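Local coordinates for 457aa long hypothetical protein (Pyrococcus horikoshii, PDB 2CSU) that is of unknown function but combines a CoA-binding-type Rossmann domain with two domains related to succinyl-CoA ligases, at residues S156-L161 against A207-G212. Sequence-based numbering, arbitrary orientation.
Sequences SQSGAL and ALYIEG
Two backbone amides grip OE1 of Gln-157. Glu-211 N lies 2.6 Å from Gln-157 OE1, and Gly-212 N lies 2.7 Å from the same oxygen. Both donors come from one face of the amide plane. On the nitrogen side, Gln-157 NE2 donates a hydrogen bond to Gly-212 O at 2.7 Å. That bond lies in the plane of the Gln-157 amide. With CG anti to the backbone N (chi1 -162°) and the chain extended beyond it, the amide reaches the loop at Glu-211 and Gly-212. The backbone adds one bond, Gln-157 N to Tyr-209 O, just past the parallel pairing of Ser-156 with Tyr-209. Strands 152-156 and 205-210 are neighbours in the sheet of the flavodoxin-like domain.

The Tyr-209 ring lies against the start of helix 159-171. Leu-161 CD2 sits over one ring face, 3.5 Å from the centroid, in a CH-pi contact. Ser-158 CB meets Tyr-209 CE2 obliquely at 3.4 Å. Ser-158 is also the N-cap: its OG accepts from Leu-161 N at 3.3 Å. Gly-304 of the second subunit packs on both Ser-158 and Tyr-209.

Three bonds to one amide group fix its rotation, with the oxygen toward the two N-H groups and the nitrogen toward the carbonyl. The Gln-157 side chain thus ties the loop after one strand to the loop after its neighbour, at the C-terminal ends of both.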
# COMPACT_ATOMS: atom_id res chain seq x y z
N SER A 156 9.53 -17.66 4.25
CA SER A 156 9.87 -17.20 2.92
C SER A 156 11.07 -17.90 2.31
O SER A 156 12.12 -18.05 2.94
CB SER A 156 10.10 -15.70 2.92
OG SER A 156 10.55 -15.29 1.64
N GLN A 157 10.90 -18.34 1.07
CA GLN A 157 11.96 -19.02 0.36
C GLN A 157 12.87 -17.98 -0.29
O GLN A 157 13.87 -18.31 -0.90
CB GLN A 157 11.35 -19.97 -0.68
CG GLN A 157 12.28 -21.05 -1.21
CD GLN A 157 11.52 -22.18 -1.90
OE1 GLN A 157 10.39 -22.00 -2.37
NE2 GLN A 157 12.15 -23.35 -1.98
N SER A 158 12.52 -16.71 -0.15
CA SER A 158 13.32 -15.61 -0.68
C SER A 158 13.71 -14.70 0.49
O SER A 158 12.84 -14.07 1.11
CB SER A 158 12.54 -14.81 -1.71
OG SER A 158 13.23 -13.62 -2.04
N GLY A 159 15.00 -14.64 0.78
CA GLY A 159 15.47 -13.81 1.87
C GLY A 159 15.33 -12.32 1.64
O GLY A 159 15.02 -11.57 2.57
N ALA A 160 15.56 -11.87 0.40
CA ALA A 160 15.46 -10.45 0.08
C ALA A 160 14.01 -10.00 0.19
O ALA A 160 13.72 -8.93 0.72
CB ALA A 160 15.99 -10.19 -1.32
N LEU A 161 13.10 -10.83 -0.31
CA LEU A 161 11.69 -10.50 -0.20
C LEU A 161 11.32 -10.51 1.28
O LEU A 161 10.55 -9.67 1.75
CB LEU A 161 10.82 -11.52 -0.94
CG LEU A 161 9.37 -11.08 -0.88
CD1 LEU A 161 9.24 -9.73 -1.61
CD2 LEU A 161 8.46 -12.13 -1.49
N ALA A 207 1.85 -17.86 6.63
CA ALA A 207 1.95 -17.20 5.34
C ALA A 207 3.18 -17.80 4.68
O ALA A 207 4.21 -17.99 5.34
CB ALA A 207 2.13 -15.69 5.52
N LEU A 208 3.08 -18.13 3.39
CA LEU A 208 4.21 -18.73 2.70
C LEU A 208 4.58 -18.02 1.41
O LEU A 208 3.70 -17.64 0.65
CB LEU A 208 3.91 -20.20 2.35
CG LEU A 208 3.61 -21.28 3.41
CD1 LEU A 208 3.30 -22.60 2.69
CD2 LEU A 208 4.80 -21.46 4.34
N TYR A 209 5.87 -17.82 1.19
CA TYR A 209 6.33 -17.27 -0.09
C TYR A 209 7.09 -18.44 -0.68
O TYR A 209 8.22 -18.73 -0.28
CB TYR A 209 7.29 -16.10 0.05
CG TYR A 209 7.84 -15.71 -1.32
CD1 TYR A 209 7.03 -15.06 -2.25
CD2 TYR A 209 9.13 -16.06 -1.71
CE1 TYR A 209 7.48 -14.76 -3.53
CE2 TYR A 209 9.60 -15.77 -3.01
CZ TYR A 209 8.76 -15.12 -3.91
OH TYR A 209 9.18 -14.82 -5.19
N ILE A 210 6.46 -19.12 -1.64
CA ILE A 210 7.06 -20.29 -2.26
C ILE A 210 7.62 -20.09 -3.66
O ILE A 210 6.98 -19.50 -4.53
CB ILE A 210 6.03 -21.44 -2.37
CG1 ILE A 210 5.46 -21.77 -0.99
CG2 ILE A 210 6.69 -22.66 -3.00
CD1 ILE A 210 4.17 -22.54 -1.04
N GLU A 211 8.83 -20.59 -3.85
CA GLU A 211 9.47 -20.56 -5.15
C GLU A 211 9.30 -21.99 -5.64
O GLU A 211 9.07 -22.23 -6.82
CB GLU A 211 10.94 -20.17 -5.01
CG GLU A 211 11.13 -18.66 -4.97
CD GLU A 211 12.57 -18.25 -4.75
OE1 GLU A 211 13.47 -19.10 -4.92
OE2 GLU A 211 12.79 -17.07 -4.41
N GLY A 212 9.38 -22.94 -4.71
CA GLY A 212 9.08 -24.33 -5.05
C GLY A 212 9.45 -25.28 -3.92
O GLY A 212 10.39 -25.07 -3.17
O HOH W 1 15.96 -19.66 -2.56